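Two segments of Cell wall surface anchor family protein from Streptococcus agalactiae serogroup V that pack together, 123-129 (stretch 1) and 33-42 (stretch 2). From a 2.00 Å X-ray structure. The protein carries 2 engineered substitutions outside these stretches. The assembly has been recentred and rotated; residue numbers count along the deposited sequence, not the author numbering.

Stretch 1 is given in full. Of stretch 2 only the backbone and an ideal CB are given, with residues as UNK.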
# COMPACT_ATOMS: atom_id res chain seq x y z
N ARG A 123 -17.14 13.03 2.00
CA ARG A 123 -16.30 11.98 2.55
C ARG A 123 -14.79 12.13 2.22
O ARG A 123 -13.97 11.31 2.67
CB ARG A 123 -16.81 10.64 2.06
CG ARG A 123 -18.10 10.24 2.73
CD ARG A 123 -18.46 8.85 2.35
NE ARG A 123 -19.81 8.53 2.76
CZ ARG A 123 -20.51 7.50 2.30
NH1 ARG A 123 -20.00 6.68 1.40
NH2 ARG A 123 -21.72 7.27 2.76
N ILE A 124 -14.43 13.19 1.49
CA ILE A 124 -13.04 13.45 1.15
C ILE A 124 -12.29 13.95 2.40
O ILE A 124 -12.53 15.06 2.86
CB ILE A 124 -12.95 14.51 0.01
CG1 ILE A 124 -13.48 13.97 -1.32
CG2 ILE A 124 -11.52 15.01 -0.20
CD1 ILE A 124 -13.71 15.07 -2.34
N PRO A 125 -11.37 13.15 2.96
CA PRO A 125 -10.57 13.68 4.07
C PRO A 125 -9.56 14.75 3.61
O PRO A 125 -9.12 14.76 2.44
CB PRO A 125 -9.82 12.44 4.56
CG PRO A 125 -9.60 11.64 3.29
CD PRO A 125 -10.94 11.79 2.57
N LYS A 126 -9.17 15.63 4.55
CA LYS A 126 -8.22 16.70 4.31
C LYS A 126 -7.05 16.52 5.27
O LYS A 126 -6.15 17.36 5.36
CB LYS A 126 -8.90 18.07 4.55
CG LYS A 126 -10.11 18.35 3.63
CD LYS A 126 -9.66 18.70 2.21
CE LYS A 126 -10.84 19.05 1.29
NZ LYS A 126 -11.36 20.42 1.56
N GLU A 127 -7.05 15.41 6.00
CA GLU A 127 -5.98 15.12 6.94
C GLU A 127 -5.83 13.62 7.03
O GLU A 127 -6.79 12.90 6.73
CB GLU A 127 -6.29 15.77 8.33
CG GLU A 127 -5.17 15.65 9.40
CD GLU A 127 -3.84 16.27 8.95
OE1 GLU A 127 -3.63 17.48 9.18
OE2 GLU A 127 -3.01 15.54 8.36
N ALA A 128 -4.63 13.16 7.42
CA ALA A 128 -4.32 11.75 7.70
C ALA A 128 -3.96 11.55 9.21
O ALA A 128 -3.78 12.54 9.93
CB ALA A 128 -3.18 11.29 6.80
N GLU A 129 -3.84 10.30 9.68
CA GLU A 129 -3.60 10.03 11.11
C GLU A 129 -2.24 10.50 11.61
O GLU A 129 -1.27 10.58 10.85
CB GLU A 129 -3.75 8.55 11.50
CG GLU A 129 -5.08 7.86 11.19
CD GLU A 129 -6.31 8.51 11.79
OE1 GLU A 129 -6.21 9.29 12.79
OE2 GLU A 129 -7.40 8.26 11.23
N UNK A 33 0.35 17.39 2.57
CA UNK A 33 0.03 16.35 1.61
C UNK A 33 -1.47 16.06 1.54
O UNK A 33 -2.07 16.18 0.48
CB UNK A 33 0.79 15.07 1.96
N UNK A 34 -2.09 15.75 2.68
CA UNK A 34 -3.50 15.33 2.68
C UNK A 34 -4.45 16.44 2.29
O UNK A 34 -5.42 16.21 1.56
CB UNK A 34 -3.89 14.80 4.06
N UNK A 35 -4.20 17.63 2.81
CA UNK A 35 -5.04 18.79 2.49
C UNK A 35 -5.01 19.00 0.97
O UNK A 35 -6.06 19.15 0.34
CB UNK A 35 -4.56 20.04 3.23
N UNK A 36 -3.81 18.99 0.41
CA UNK A 36 -3.62 19.26 -1.01
C UNK A 36 -4.18 18.15 -1.89
O UNK A 36 -4.77 18.42 -2.95
CB UNK A 36 -2.13 19.46 -1.31
N UNK A 37 -4.02 16.90 -1.44
CA UNK A 37 -4.61 15.75 -2.13
C UNK A 37 -6.15 15.84 -2.13
O UNK A 37 -6.79 15.66 -3.16
CB UNK A 37 -4.16 14.45 -1.47
N UNK A 38 -6.73 16.14 -0.98
CA UNK A 38 -8.17 16.31 -0.88
C UNK A 38 -8.71 17.42 -1.77
O UNK A 38 -9.78 17.27 -2.39
CB UNK A 38 -8.55 16.59 0.57
N UNK A 39 -7.97 18.52 -1.87
CA UNK A 39 -8.38 19.64 -2.74
C UNK A 39 -8.31 19.29 -4.21
O UNK A 39 -9.20 19.64 -5.00
CB UNK A 39 -7.50 20.87 -2.47
N UNK A 40 -7.28 18.55 -4.58
CA UNK A 40 -7.12 18.11 -5.95
C UNK A 40 -8.29 17.21 -6.33
O UNK A 40 -8.89 17.39 -7.40
CB UNK A 40 -5.79 17.38 -6.14
N UNK A 41 -8.62 16.26 -5.46
CA UNK A 41 -9.82 15.41 -5.67
C UNK A 41 -11.11 16.23 -5.83
O UNK A 41 -11.86 16.05 -6.79
CB UNK A 41 -9.98 14.44 -4.50
N UNK A 42 -11.38 17.15 -4.89
CA UNK A 42 -12.52 18.07 -5.04
C UNK A 42 -12.58 18.70 -6.44
O UNK A 42 -13.66 18.77 -7.06
CB UNK A 42 -12.44 19.17 -3.98

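Stretch 2 is helical throughout, with phi/psi values close to -60/-45 and i to i+4 backbone hydrogen bonds. Positions 34, 35, 38, 41 and 42 lie near the irregular segment 123-129.

At position 33 the ideal CB points sideways and meets nothing of stretch 1 within 5.5 Å, so the segment hardly restricts the choice. The residue is Arg33, whose side chain leads away and is hydrogen-bonded elsewhere in the structure.

Position 34 is different. Its CA-to-CB bond points toward stretch 1, and the ideal CB lies 3.6 Å from Glu127 CA and 3.7 Å from Lys126 O. Contact on this scale favours a small side chain such as alanine, serine or glycine. Ala34 is found, its CB 3.6 Å from Glu127 CA and 3.9 Å from Ala128 N.

Position 35 points its CB sideways, 3.8 Å from Lys126 O, beside the aliphatic part of Lys126; medium or long side chains, apolar or polar, could fit. Leu35 (chi1 t, chi2 p) brings CD1 to 4.3 Å from Lys126 CD. Its backbone N is 3.2 Å from Lys126 O, but the poor angle rules out a hydrogen bond.

Positions 36 and 37 receive no constraint from stretch 1: the first CB points away, the second sideways, and neither has a neighbour there within 5.5 Å. They are Lys36 and Ala37.

Position 38 is the most restrictive. An ideal CB would sit 2.7 Å from Pro125 O and 2.9 Å from Lys126 CD, both clashes, and 3.5 Å from Ile124 CG2. Its ordinary helical angles (-60/-39) do not demand glycine; the steric evidence does. Gly38 allows close packing, with its CA 3.8 Å from Pro125 O and its O 3.6 Å from Ile124 CG2.

At position 39 the ideal CB is 5.3 Å from Lys126 CE. Many polar side chains would suit, an acidic one being plausible near the lysine. Glu39 makes only a loose approach, CG lying 4.3 Å from Lys126 NZ.

Position 40 is out of reach and unrestricted by the segment; it is Ala40.

Position 41 points toward stretch 1, its ideal CB 4.4 Å from Ile124 CD1, which invites valine, isoleucine, leucine or alanine. Val41, with chi1 t, places CG1 3.7 Å from Ile124 CD1 in an apolar contact.

At position 42 the CA-to-CB bond points sideways, and the ideal CB lies 4.6 Å from Ile124 CD1, but the Lys126 amine lies within reach of a longer chain, favouring an acid, with glutamine possible. Glu42 forms a salt bridge: Lys126 NZ donates to Glu42 OE2 at 2.9 Å and weakly to Glu42 OE1 at 3.3 Å, while Glu42 CG packs 3.8 Å from Ile124 CD1.

Stretch 2 (33-42) RALKAGEAVE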
# COMPACT_ATOMS: atom_id res chain seq x y z
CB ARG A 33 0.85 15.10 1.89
CG ARG A 33 2.26 15.16 1.34
CD ARG A 33 2.96 13.91 1.67
NE ARG A 33 4.31 13.91 1.13
CZ ARG A 33 5.35 13.33 1.71
NH1 ARG A 33 5.20 12.71 2.87
NH2 ARG A 33 6.55 13.38 1.11
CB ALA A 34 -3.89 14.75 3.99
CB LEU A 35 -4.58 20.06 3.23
CG LEU A 35 -5.10 21.46 2.81
CD1 LEU A 35 -6.60 21.64 2.97
CD2 LEU A 35 -4.36 22.57 3.55
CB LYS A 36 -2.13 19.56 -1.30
CG LYS A 36 -1.66 20.93 -0.70
CD LYS A 36 -0.15 21.22 -0.83
CE LYS A 36 0.52 20.35 -1.90
NZ LYS A 36 1.37 21.12 -2.87
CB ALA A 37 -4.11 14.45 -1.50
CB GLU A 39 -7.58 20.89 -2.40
CG GLU A 39 -8.01 21.43 -1.02
CD GLU A 39 -7.28 22.68 -0.60
OE1 GLU A 39 -6.22 22.99 -1.20
OE2 GLU A 39 -7.77 23.34 0.32
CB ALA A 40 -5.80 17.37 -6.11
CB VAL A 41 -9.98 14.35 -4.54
CG1 VAL A 41 -11.30 13.56 -4.71
CG2 VAL A 41 -8.79 13.43 -4.51
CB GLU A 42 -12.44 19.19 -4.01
CG GLU A 42 -13.11 18.85 -2.69
CD GLU A 42 -12.77 19.81 -1.56
OE1 GLU A 42 -11.92 20.71 -1.73
OE2 GLU A 42 -13.35 19.64 -0.47
O HOH W 1 -6.70 13.62 1.59
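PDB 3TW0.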